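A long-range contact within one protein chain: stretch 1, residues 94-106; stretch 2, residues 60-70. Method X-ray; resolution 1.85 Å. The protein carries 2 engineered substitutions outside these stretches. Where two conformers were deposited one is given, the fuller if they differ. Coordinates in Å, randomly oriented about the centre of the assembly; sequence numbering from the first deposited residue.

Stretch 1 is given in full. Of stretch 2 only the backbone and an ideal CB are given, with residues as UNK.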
# COMPACT_ATOMS: atom_id res chain seq x y z
N ALA E 94 5.90 0.66 -12.77
CA ALA E 94 5.37 1.11 -14.04
C ALA E 94 5.11 2.59 -14.00
O ALA E 94 4.55 3.11 -13.03
CB ALA E 94 4.07 0.36 -14.37
N ASN E 95 5.54 3.29 -15.04
CA ASN E 95 5.19 4.69 -15.23
C ASN E 95 4.22 4.87 -16.40
O ASN E 95 3.92 6.01 -16.81
CB ASN E 95 6.44 5.56 -15.46
CG ASN E 95 7.25 5.12 -16.63
OD1 ASN E 95 6.82 5.24 -17.77
ND2 ASN E 95 8.44 4.59 -16.35
N CYS E 96 3.77 3.76 -16.95
CA CYS E 96 2.92 3.68 -18.15
C CYS E 96 2.10 2.43 -18.08
O CYS E 96 2.59 1.41 -17.57
CB CYS E 96 3.80 3.63 -19.40
SG CYS E 96 2.95 3.87 -20.98
N SER E 97 0.88 2.48 -18.61
CA SER E 97 0.00 1.31 -18.74
C SER E 97 0.16 0.68 -20.10
O SER E 97 0.65 1.33 -21.05
CB SER E 97 -1.46 1.69 -18.59
OG SER E 97 -1.89 2.62 -19.55
N VAL E 98 -0.26 -0.57 -20.21
CA VAL E 98 -0.29 -1.23 -21.50
C VAL E 98 -1.22 -0.51 -22.44
O VAL E 98 -0.93 -0.38 -23.62
CB VAL E 98 -0.73 -2.69 -21.34
CG1 VAL E 98 -1.04 -3.33 -22.67
CG2 VAL E 98 0.34 -3.46 -20.56
N GLU E 99 -2.37 -0.04 -21.94
CA GLU E 99 -3.32 0.65 -22.83
C GLU E 99 -2.65 1.90 -23.46
O GLU E 99 -2.81 2.19 -24.65
CB GLU E 99 -4.60 1.02 -22.07
CG GLU E 99 -5.57 1.87 -22.89
CD GLU E 99 -6.91 2.17 -22.21
OE1 GLU E 99 -7.28 1.48 -21.26
OE2 GLU E 99 -7.59 3.07 -22.71
N GLU E 100 -1.89 2.65 -22.65
CA GLU E 100 -1.23 3.85 -23.15
C GLU E 100 -0.14 3.46 -24.15
O GLU E 100 0.08 4.17 -25.13
CB GLU E 100 -0.64 4.66 -22.03
CG GLU E 100 -1.66 5.35 -21.16
CD GLU E 100 -1.08 5.85 -19.87
OE1 GLU E 100 -0.78 5.02 -19.01
OE2 GLU E 100 -0.89 7.08 -19.75
N ALA E 101 0.54 2.35 -23.90
CA ALA E 101 1.56 1.83 -24.84
C ALA E 101 0.98 1.55 -26.23
O ALA E 101 1.60 1.86 -27.26
CB ALA E 101 2.20 0.59 -24.27
N VAL E 102 -0.20 0.94 -26.25
CA VAL E 102 -0.92 0.73 -27.46
C VAL E 102 -1.15 2.05 -28.17
O VAL E 102 -0.84 2.17 -29.37
CB VAL E 102 -2.24 0.00 -27.20
CG1 VAL E 102 -3.11 0.03 -28.45
CG2 VAL E 102 -1.92 -1.44 -26.79
N SER E 103 -1.64 3.05 -27.44
CA SER E 103 -1.85 4.39 -28.02
C SER E 103 -0.55 5.06 -28.57
O SER E 103 -0.60 5.84 -29.52
CB SER E 103 -2.54 5.32 -27.02
OG SER E 103 -2.73 6.63 -27.59
N LEU E 104 0.58 4.69 -27.98
CA LEU E 104 1.90 5.21 -28.34
C LEU E 104 2.56 4.48 -29.52
O LEU E 104 3.65 4.86 -29.98
CB LEU E 104 2.79 5.21 -27.08
CG LEU E 104 2.44 6.27 -26.03
CD1 LEU E 104 3.27 6.11 -24.80
CD2 LEU E 104 2.60 7.67 -26.59
N GLY E 105 1.89 3.43 -30.02
CA GLY E 105 2.30 2.71 -31.20
C GLY E 105 3.17 1.50 -30.93
O GLY E 105 3.80 0.97 -31.85
N ALA E 106 3.19 1.06 -29.69
CA ALA E 106 3.97 -0.12 -29.30
C ALA E 106 3.46 -1.37 -29.97
O ALA E 106 2.27 -1.53 -30.12
CB ALA E 106 3.91 -0.29 -27.78
N UNK E 60 11.91 1.99 -25.99
CA UNK E 60 11.81 3.36 -25.48
C UNK E 60 10.94 3.37 -24.21
O UNK E 60 10.00 2.60 -24.10
CB UNK E 60 11.23 4.29 -26.54
N UNK E 61 11.24 4.30 -23.30
CA UNK E 61 10.29 4.70 -22.24
C UNK E 61 9.21 5.56 -22.87
O UNK E 61 9.36 6.09 -23.97
CB UNK E 61 10.99 5.45 -21.11
N UNK E 62 8.10 5.73 -22.15
CA UNK E 62 6.93 6.41 -22.66
C UNK E 62 7.16 7.82 -23.15
O UNK E 62 6.56 8.22 -24.11
CB UNK E 62 5.86 6.44 -21.57
N UNK E 63 8.07 8.55 -22.53
CA UNK E 63 8.26 9.96 -22.88
C UNK E 63 8.96 10.11 -24.22
O UNK E 63 8.64 10.97 -25.02
CB UNK E 63 9.06 10.68 -21.79
N UNK E 64 9.97 9.27 -24.44
CA UNK E 64 10.67 9.20 -25.70
C UNK E 64 9.75 8.68 -26.80
O UNK E 64 9.76 9.18 -27.90
CB UNK E 64 11.91 8.31 -25.57
N UNK E 65 8.99 7.63 -26.52
CA UNK E 65 7.99 7.17 -27.50
C UNK E 65 7.01 8.30 -27.88
O UNK E 65 6.71 8.51 -29.05
CB UNK E 65 7.22 5.98 -26.94
N UNK E 66 6.48 9.02 -26.89
CA UNK E 66 5.44 10.03 -27.17
C UNK E 66 6.01 11.13 -28.02
O UNK E 66 5.37 11.59 -28.95
CB UNK E 66 4.87 10.61 -25.88
N UNK E 67 7.21 11.60 -27.66
CA UNK E 67 7.79 12.80 -28.28
C UNK E 67 8.49 12.53 -29.61
O UNK E 67 8.62 13.42 -30.45
CB UNK E 67 8.79 13.44 -27.31
N UNK E 68 8.98 11.30 -29.79
CA UNK E 68 9.86 10.96 -30.92
C UNK E 68 9.45 9.80 -31.83
O UNK E 68 9.87 9.76 -32.99
CB UNK E 68 11.25 10.64 -30.36
N UNK E 69 8.69 8.84 -31.31
CA UNK E 69 8.40 7.65 -32.09
C UNK E 69 7.60 8.01 -33.31
O UNK E 69 6.63 8.76 -33.21
CB UNK E 69 7.65 6.61 -31.25
N UNK E 70 8.05 7.51 -34.45
CA UNK E 70 7.57 7.91 -35.78
C UNK E 70 7.10 6.71 -36.61
O UNK E 70 6.88 6.82 -37.83
CB UNK E 70 8.68 8.65 -36.53

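Position 60 lies out of reach of stretch 1, and nothing visible selects a residue. It is Phe60, which makes no contact here.

Position 61 comes right before a helix. Its CB points sideways and lies 5.3 Å from Asn95 OD1. A small capping residue would suit, as would a longer polar chain able to reach the Asn95 amide. The residue is Gln61. Its end turns nearer to Asn95, and its amide is probably turned over in the model.

Position 62 faces stretch 1 directly. Its ideal CB is 3.9 Å from Cys96 SG and 4.1 Å from Leu104 CD1. Further out lie the carbonyl of Asn95 and the carboxylate of Glu100. Ser97 N and Ser97 OG both donate to Glu100 OE1, while OE2 receives nothing from stretch 1. A hydrophobic chain could fill the near part, but the acceptors beyond favour a long, positive donor, Lys or Arg. The residue is Arg62. Its NH1 donates to Asn95 O at 2.9 Å. Its NH2 forms a salt bridge with Glu100 OE2, also at 2.9 Å. Both acceptors lie near the guanidinium plane, where the N-H bonds point, and Cys96 SG sits over one face. Water 1 joins Arg62 N to Asn95 OD1.

Position 63 points away, and many residues would do. It is Gly63. Position 64 is out of reach, with no preference set. It is Ile64.

Position 65 points toward Leu104, with its CB 4.5 Å from Leu104 CD1. A small or modest apolar residue would suit. The residue is Ala65, whose methyl faces the leucine. Water 2 donates to both Ala65 O and Leu104 O, tying the two backbones together.

Position 66 points sideways, with its CB 3.8 Å from Leu104 CD2. Any residue with an aliphatic base could pack there, and its end could be polar. The residue is Glu66. Leu104 CD2 packs 3.7 Å from Glu66 CA.

Position 67 points away; stretch 1 sets no limit, and many residues would do. It is Lys67, whose NZ forms a salt bridge with Glu66 OE1 at 2.7 Å. Position 68 is out of reach, with no guide from stretch 1. It is Tyr68.

Position 69 points toward the end of the other helix, where the carbonyl oxygens of Leu104 and Gly105 lie. A broad side chain would suit, aromatic or long aliphatic. The residue is Tyr69. Its CD2 lies 3.6 Å from Leu104 O, and water 3 links Tyr69 OH to Gly105 O.

Position 70 is out of reach, and many residues would do. It is Asp70.

Stretch 2, residues 60-70: FQRGIAEKYYD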
# COMPACT_ATOMS: atom_id res chain seq x y z
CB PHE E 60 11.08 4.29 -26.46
CG PHE E 60 11.85 4.69 -27.72
CD1 PHE E 60 13.22 4.45 -27.89
CD2 PHE E 60 11.17 5.37 -28.73
CE1 PHE E 60 13.85 4.85 -29.03
CE2 PHE E 60 11.81 5.78 -29.87
CZ PHE E 60 13.15 5.52 -30.03
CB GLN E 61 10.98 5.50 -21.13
CG GLN E 61 12.17 4.85 -20.48
CD GLN E 61 11.80 3.85 -19.43
OE1 GLN E 61 10.67 3.85 -18.90
NE2 GLN E 61 12.76 3.00 -19.10
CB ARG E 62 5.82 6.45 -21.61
CG ARG E 62 6.14 7.32 -20.37
CD ARG E 62 4.92 7.60 -19.47
NE ARG E 62 3.78 8.09 -20.26
CZ ARG E 62 2.51 7.86 -19.94
NH1 ARG E 62 2.19 7.23 -18.81
NH2 ARG E 62 1.54 8.30 -20.72
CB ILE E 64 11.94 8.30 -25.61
CG1 ILE E 64 12.90 8.79 -24.52
CG2 ILE E 64 12.63 8.17 -26.97
CD1 ILE E 64 13.47 10.11 -24.73
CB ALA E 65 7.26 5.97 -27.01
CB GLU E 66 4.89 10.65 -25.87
CG GLU E 66 3.77 11.67 -26.06
CD GLU E 66 3.29 12.22 -24.73
OE1 GLU E 66 3.99 13.03 -24.12
OE2 GLU E 66 2.22 11.81 -24.27
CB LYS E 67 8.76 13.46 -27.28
CG LYS E 67 8.22 14.67 -26.56
CD LYS E 67 7.08 14.33 -25.70
CE LYS E 67 6.61 15.50 -24.81
NZ LYS E 67 5.87 14.87 -23.64
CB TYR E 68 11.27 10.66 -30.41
CG TYR E 68 11.97 11.87 -29.82
CD1 TYR E 68 12.70 12.74 -30.62
CD2 TYR E 68 11.88 12.14 -28.47
CE1 TYR E 68 13.32 13.84 -30.08
CE2 TYR E 68 12.51 13.24 -27.93
CZ TYR E 68 13.22 14.08 -28.74
OH TYR E 68 13.84 15.17 -28.19
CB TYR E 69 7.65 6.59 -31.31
CG TYR E 69 7.50 5.32 -32.11
CD1 TYR E 69 8.63 4.63 -32.59
CD2 TYR E 69 6.25 4.81 -32.42
CE1 TYR E 69 8.52 3.46 -33.31
CE2 TYR E 69 6.11 3.65 -33.16
CZ TYR E 69 7.23 2.96 -33.59
OH TYR E 69 7.02 1.80 -34.31
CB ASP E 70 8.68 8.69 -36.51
CG ASP E 70 9.89 7.82 -36.87
OD1 ASP E 70 9.99 6.62 -36.48
OD2 ASP E 70 10.82 8.29 -37.54
O HOH W 1 7.77 4.16 -19.96
O HOH W 2 4.10 7.57 -30.01
O HOH W 3 5.46 -0.69 -33.10
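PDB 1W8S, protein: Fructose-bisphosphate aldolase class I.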